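Local coordinates for protein OsmC family peroxiredoxin (Aquifex aeolicus, PDB 2E8E) that is an OsmC family peroxiredoxin that probably reduces peroxides by thiol chemistry, though its own activity is not established, at residues Glu9-Ser12 with Glu13-Leu17; Gln100-Lys103 with Leu104-Lys108. All coordinates share one frame; numbering follows the deposited sequence.

Interaction 1 (Glu9-Ser12 with Glu13-Leu17); sequences ELSS and EATFL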
ATOM      1  N   GLU A   9     -12.153  -0.940  10.090  1.00 21.69           N
ATOM      2  CA  GLU A   9     -13.057  -0.477  11.130  1.00 22.38           C
ATOM      3  C   GLU A   9     -12.254   0.403  12.082  1.00 22.93           C
ATOM      4  O   GLU A   9     -11.102   0.107  12.401  1.00 19.84           O
ATOM      5  CB  GLU A   9     -13.668  -1.667  11.875  1.00 24.02           C
ATOM      6  CG  GLU A   9     -14.619  -1.282  12.992  1.00 27.65           C
ATOM      7  CD  GLU A   9     -15.438  -2.461  13.484  1.00 30.54           C
ATOM      8  OE1 GLU A   9     -14.861  -3.558  13.663  1.00 30.27           O
ATOM      9  OE2 GLU A   9     -16.660  -2.291  13.697  1.00 32.55           O
ATOM     10  N   LEU A  10     -12.860   1.500  12.521  1.00 21.72           N
ATOM     11  CA  LEU A  10     -12.194   2.423  13.422  1.00 23.98           C
ATOM     12  C   LEU A  10     -11.727   1.666  14.670  1.00 24.83           C
ATOM     13  O   LEU A  10     -12.479   0.873  15.241  1.00 25.16           O
ATOM     14  CB  LEU A  10     -13.163   3.548  13.791  1.00 24.90           C
ATOM     15  CG  LEU A  10     -12.626   4.888  14.286  1.00 28.13           C
ATOM     16  CD1 LEU A  10     -11.713   5.516  13.235  1.00 26.16           C
ATOM     17  CD2 LEU A  10     -13.811   5.804  14.587  1.00 27.60           C
ATOM     18  N   SER A  11     -10.480   1.904  15.072  1.00 25.51           N
ATOM     19  CA  SER A  11      -9.888   1.252  16.240  1.00 29.67           C
ATOM     20  C   SER A  11      -9.573   2.272  17.334  1.00 31.28           C
ATOM     21  O   SER A  11      -9.795   2.018  18.517  1.00 36.05           O
ATOM     22  CB  SER A  11      -8.610   0.514  15.837  1.00 27.82           C
ATOM     23  OG  SER A  11      -7.681   1.393  15.226  1.00 28.92           O
ATOM     24  N   SER A  12      -9.035   3.415  16.925  1.00 32.77           N
ATOM     25  CA  SER A  12      -8.711   4.508  17.834  1.00 32.17           C
ATOM     26  C   SER A  12      -8.867   5.785  17.015  1.00 32.42           C
ATOM     27  O   SER A  12      -9.314   5.727  15.869  1.00 30.47           O
ATOM     28  CB  SER A  12      -7.279   4.376  18.372  1.00 34.74           C
ATOM     29  OG  SER A  12      -6.312   4.474  17.342  1.00 36.32           O
ATOM     30  N   GLU A  13      -8.513   6.933  17.589  1.00 30.53           N
ATOM     31  CA  GLU A  13      -8.646   8.200  16.875  1.00 31.20           C
ATOM     32  C   GLU A  13      -7.991   8.149  15.499  1.00 28.10           C
ATOM     33  O   GLU A  13      -6.778   7.968  15.386  1.00 28.05           O
ATOM     34  CB  GLU A  13      -8.031   9.346  17.690  1.00 34.33           C
ATOM     35  CG  GLU A  13      -8.023  10.694  16.974  1.00 39.09           C
ATOM     36  CD  GLU A  13      -7.518  11.826  17.852  1.00 42.92           C
ATOM     37  OE1 GLU A  13      -6.401  11.705  18.398  1.00 45.60           O
ATOM     38  OE2 GLU A  13      -8.237  12.839  17.995  1.00 44.45           O
ATOM     39  N   ALA A  14      -8.809   8.307  14.461  1.00 26.75           N
ATOM     40  CA  ALA A  14      -8.344   8.299  13.076  1.00 24.00           C
ATOM     41  C   ALA A  14      -7.434   7.115  12.770  1.00 22.84           C
ATOM     42  O   ALA A  14      -6.462   7.248  12.030  1.00 23.09           O
ATOM     43  CB  ALA A  14      -7.617   9.604  12.764  1.00 24.16           C
ATOM     44  N   THR A  15      -7.763   5.960  13.337  1.00 22.38           N
ATOM     45  CA  THR A  15      -6.982   4.747  13.129  1.00 21.46           C
ATOM     46  C   THR A  15      -7.934   3.596  12.851  1.00 20.39           C
ATOM     47  O   THR A  15      -9.036   3.546  13.397  1.00 22.15           O
ATOM     48  CB  THR A  15      -6.116   4.451  14.360  1.00 22.71           C
ATOM     49  OG1 THR A  15      -5.366   5.628  14.686  1.00 24.30           O
ATOM     50  CG2 THR A  15      -5.147   3.308  14.075  1.00 22.82           C
ATOM     51  N   PHE A  16      -7.508   2.662  12.006  1.00 18.60           N
ATOM     52  CA  PHE A  16      -8.369   1.552  11.618  1.00 18.14           C
ATOM     53  C   PHE A  16      -7.775   0.167  11.762  1.00 20.69           C
ATOM     54  O   PHE A  16      -6.617  -0.051  11.414  1.00 19.93           O
ATOM     55  CB  PHE A  16      -8.775   1.716  10.151  1.00 19.07           C
ATOM     56  CG  PHE A  16      -9.511   2.986   9.868  1.00 17.36           C
ATOM     57  CD1 PHE A  16     -10.900   3.002   9.840  1.00 18.84           C
ATOM     58  CD2 PHE A  16      -8.819   4.174   9.683  1.00 16.80           C
ATOM     59  CE1 PHE A  16     -11.594   4.193   9.632  1.00 17.41           C
ATOM     60  CE2 PHE A  16      -9.501   5.373   9.476  1.00 18.64           C
ATOM     61  CZ  PHE A  16     -10.895   5.377   9.452  1.00 18.27           C
ATOM     62  N   LEU A  17      -8.576  -0.761  12.280  1.00 20.56           N
ATOM     63  CA  LEU A  17      -8.148  -2.147  12.368  1.00 21.15           C
ATOM     64  C   LEU A  17      -8.504  -2.636  10.970  1.00 20.92           C
ATOM     65  O   LEU A  17      -9.664  -2.567  10.543  1.00 18.13           O
ATOM     66  CB  LEU A  17      -8.922  -2.899  13.453  1.00 21.65           C
ATOM     67  CG  LEU A  17      -8.141  -2.925  14.774  1.00 27.14           C
ATOM     68  CD1 LEU A  17      -9.029  -3.415  15.917  1.00 26.35           C
ATOM     69  CD2 LEU A  17      -6.921  -3.833  14.616  1.00 26.41           C
TER

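Interaction 2 (Gln100-Lys103 with Leu104-Lys108); sequences QAVK and LSTEK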
ATOM      1  N   GLN A 100      18.443  -8.554 -13.882  1.00 23.76           N
ATOM      2  CA  GLN A 100      17.338  -9.137 -14.640  1.00 24.38           C
ATOM      3  C   GLN A 100      16.086  -9.285 -13.777  1.00 23.25           C
ATOM      4  O   GLN A 100      14.972  -9.044 -14.240  1.00 22.08           O
ATOM      5  CB  GLN A 100      17.720 -10.512 -15.187  1.00 28.08           C
ATOM      6  CG  GLN A 100      18.746 -10.490 -16.303  1.00 34.91           C
ATOM      7  CD  GLN A 100      19.026 -11.878 -16.843  1.00 39.16           C
ATOM      8  OE1 GLN A 100      18.124 -12.559 -17.332  1.00 42.67           O
ATOM      9  NE2 GLN A 100      20.280 -12.309 -16.754  1.00 43.34           N
ATOM     10  N   ALA A 101      16.278  -9.689 -12.526  1.00 22.23           N
ATOM     11  CA  ALA A 101      15.159  -9.867 -11.606  1.00 20.68           C
ATOM     12  C   ALA A 101      14.493  -8.527 -11.311  1.00 21.02           C
ATOM     13  O   ALA A 101      13.268  -8.427 -11.284  1.00 21.04           O
ATOM     14  CB  ALA A 101      15.644 -10.508 -10.311  1.00 20.80           C
ATOM     15  N   VAL A 102      15.306  -7.497 -11.092  1.00 20.82           N
ATOM     16  CA  VAL A 102      14.782  -6.169 -10.800  1.00 21.38           C
ATOM     17  C   VAL A 102      14.051  -5.567 -11.998  1.00 22.14           C
ATOM     18  O   VAL A 102      12.986  -4.961 -11.844  1.00 21.21           O
ATOM     19  CB  VAL A 102      15.913  -5.218 -10.350  1.00 21.03           C
ATOM     20  CG1 VAL A 102      15.397  -3.792 -10.257  1.00 21.71           C
ATOM     21  CG2 VAL A 102      16.449  -5.666  -8.994  1.00 22.08           C
ATOM     22  N   LYS A 103      14.606  -5.739 -13.195  1.00 21.44           N
ATOM     23  CA  LYS A 103      13.957  -5.198 -14.383  1.00 22.98           C
ATOM     24  C   LYS A 103      12.656  -5.920 -14.715  1.00 22.29           C
ATOM     25  O   LYS A 103      11.655  -5.282 -15.046  1.00 22.03           O
ATOM     26  CB  LYS A 103      14.909  -5.238 -15.581  1.00 24.40           C
ATOM     27  CG  LYS A 103      16.073  -4.274 -15.430  1.00 27.33           C
ATOM     28  CD  LYS A 103      16.910  -4.204 -16.691  1.00 32.08           C
ATOM     29  CE  LYS A 103      18.062  -3.232 -16.517  1.00 33.72           C
ATOM     30  NZ  LYS A 103      17.584  -1.894 -16.070  1.00 33.96           N
ATOM     31  N   LEU A 104      12.658  -7.247 -14.621  1.00 21.09           N
ATOM     32  CA  LEU A 104      11.448  -8.006 -14.905  1.00 21.20           C
ATOM     33  C   LEU A 104      10.350  -7.635 -13.917  1.00 20.88           C
ATOM     34  O   LEU A 104       9.183  -7.527 -14.285  1.00 20.91           O
ATOM     35  CB  LEU A 104      11.718  -9.507 -14.827  1.00 21.82           C
ATOM     36  CG  LEU A 104      12.417 -10.099 -16.052  1.00 24.36           C
ATOM     37  CD1 LEU A 104      12.746 -11.563 -15.793  1.00 25.51           C
ATOM     38  CD2 LEU A 104      11.511  -9.954 -17.270  1.00 25.87           C
ATOM     39  N   SER A 105      10.728  -7.439 -12.659  1.00 21.25           N
ATOM     40  CA  SER A 105       9.753  -7.075 -11.643  1.00 21.20           C
ATOM     41  C   SER A 105       9.177  -5.685 -11.891  1.00 22.34           C
ATOM     42  O   SER A 105       7.963  -5.521 -12.035  1.00 22.60           O
ATOM     43  CB  SER A 105      10.391  -7.121 -10.252  1.00 21.32           C
ATOM     44  OG  SER A 105       9.462  -6.702  -9.262  1.00 19.77           O
ATOM     45  N   THR A 106      10.050  -4.687 -11.959  1.00 22.29           N
ATOM     46  CA  THR A 106       9.616  -3.308 -12.154  1.00 23.09           C
ATOM     47  C   THR A 106       8.978  -3.007 -13.506  1.00 25.25           C
ATOM     48  O   THR A 106       8.174  -2.082 -13.619  1.00 26.32           O
ATOM     49  CB  THR A 106      10.790  -2.322 -11.941  1.00 23.95           C
ATOM     50  OG1 THR A 106      11.844  -2.613 -12.867  1.00 25.10           O
ATOM     51  CG2 THR A 106      11.320  -2.431 -10.521  1.00 24.83           C
ATOM     52  N   GLU A 107       9.313  -3.785 -14.528  1.00 24.58           N
ATOM     53  CA  GLU A 107       8.759  -3.531 -15.851  1.00 27.79           C
ATOM     54  C   GLU A 107       7.638  -4.464 -16.299  1.00 27.17           C
ATOM     55  O   GLU A 107       6.945  -4.165 -17.273  1.00 30.44           O
ATOM     56  CB  GLU A 107       9.886  -3.539 -16.892  1.00 28.27           C
ATOM     57  CG  GLU A 107      10.852  -2.372 -16.739  1.00 32.29           C
ATOM     58  CD  GLU A 107      12.042  -2.455 -17.679  1.00 35.46           C
ATOM     59  OE1 GLU A 107      11.833  -2.584 -18.901  1.00 38.08           O
ATOM     60  OE2 GLU A 107      13.189  -2.385 -17.191  1.00 38.56           O
ATOM     61  N   LYS A 108       7.434  -5.576 -15.599  1.00 25.10           N
ATOM     62  CA  LYS A 108       6.388  -6.503 -16.019  1.00 24.26           C
ATOM     63  C   LYS A 108       5.534  -7.177 -14.949  1.00 22.53           C
ATOM     64  O   LYS A 108       4.316  -7.254 -15.086  1.00 24.23           O
ATOM     65  CB  LYS A 108       6.995  -7.594 -16.910  1.00 25.35           C
ATOM     66  CG  LYS A 108       6.015  -8.687 -17.304  1.00 28.57           C
ATOM     67  CD  LYS A 108       6.621  -9.662 -18.304  1.00 31.94           C
ATOM     68  CE  LYS A 108       5.596 -10.694 -18.751  1.00 35.14           C
ATOM     69  NZ  LYS A 108       6.143 -11.619 -19.787  1.00 36.67           N
TER

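Interaction 1 (Glu9-Ser12 with Glu13-Leu17)
Leu10 lays its CD1 methyl over one face of the Phe16 ring in the first beta hairpin of the OsmC-type chain, close to where strand 3-12 turns back into strand 15-19. The turn carries a classic beta bulge, with Ser11 and Ser12 both set against Thr15. Followed outward, Leu10 CB and then CG pass beside Thr15 O, and CD1 comes to 3.3 Å from the same oxygen while standing 4.1 Å from the ring centroid, a CH-pi contact 23° off the ring normal and displaced toward the rim. CG lies anti to the backbone N (chi1 -158°), which swings this branch back to the ring although the CB of Leu10 points away from the other strand. Tyr51 and Gly47 of the second subunit pack against Leu10 and Phe16, respectively, and the beta ladder of Glu9 with a strand of that subunit carries the sheet across the interface.

Two backbone bonds join Glu9 and Leu17, the shorter being Leu17 N to Glu9 O at 2.7 Å. Ser11 N then donates to Thr15 O at 2.8 Å in a nearly straight bond. On the Thr15 side chain, CG2 rests 3.4 Å from Ser11 OG, whereas OG1 turns back into the loop and donates to Glu13 O at 2.8 Å, from above the carbonyl plane; Lys30 N is its second hydrogen-bond partner. A valine in place of Thr15 would probably leave Glu13 O and Lys30 N without their hydroxyl mate. At the turn end of the hairpin, Thr15 N donates to Ser12 O at 3.0 Å, approaching 51° out of the carbonyl plane.

Interaction 2 (Gln100-Lys103 with Leu104-Lys108)
Lys103 runs its aliphatic chain alongside the carboxylate of Glu107, one turn further on in alpha helix 95-109 of the OsmC-like fold. The two side chains lie side by side and point the same way: Glu107 OE2 sits 3.7 Å from Lys103 CB and only slightly farther from CG. Lys103 NZ bends off at the last torsion (chi4 -54°) and stays 4.6 Å from Glu107 OE2, beyond salt-bridge range, so the opposite charges can probably attract each other only loosely on this exposed side of the helix.

The helical backbone ladder links Gln100 O to Leu104 N, Ala101 O to Ser105 N and Lys103 O to Glu107 N. Leu104 folds its CB and CG against Gln100 O, each at 3.3 Å. Leu104 and Ala101 lie against helix 34-56, while Val102 and Thr106 face Tyr87 of strand 80-90 and Ile124 of strand 121-130, placing the helix between a neighbouring helix and the mixed sheet. Ser105 turns its hydroxyl to Ser46 and Asp49 of helix 34-56, hydrogen bonds that tie the two helices together at a buried point. Cys45, next in sequence to Ser46, and Cys110, just past the helix, form a disulfide in another structure of this protein but not in this reduced form.

Val102 O is gripped twice by one residue. Thr106 places OG1 between its backbone N and carbonyl carbon (chi1 60°), bringing the hydroxyl back along the helix to this carbonyl. Thr106 N reaches the oxygen at 3.0 Å in a nearly straight bond of 170°, and Thr106 OG1 donates to Val102 O at 2.8 Å from the opposite face of the carbonyl plane.

Interactions 1 and 2 lie on opposite sides of the chain's centre, about 27 Å apart at their nearest atoms, and share no element. Interaction 1 belongs to the outlying hairpin, where parts buried against the second subunit adjoin exposed ones; bonds between adjacent strands and a leucine-phenylalanine contact define it. Interaction 2, nearer the centre, stays within one helix, whose buried side meets a neighbouring helix and the mixed sheet while its charged residues face outward. Each has a threonine hydroxyl donating to a main-chain carbonyl: at 13-17 this links neighbouring parts of a turn, whereas at 104-108 it doubles a regular helical bond.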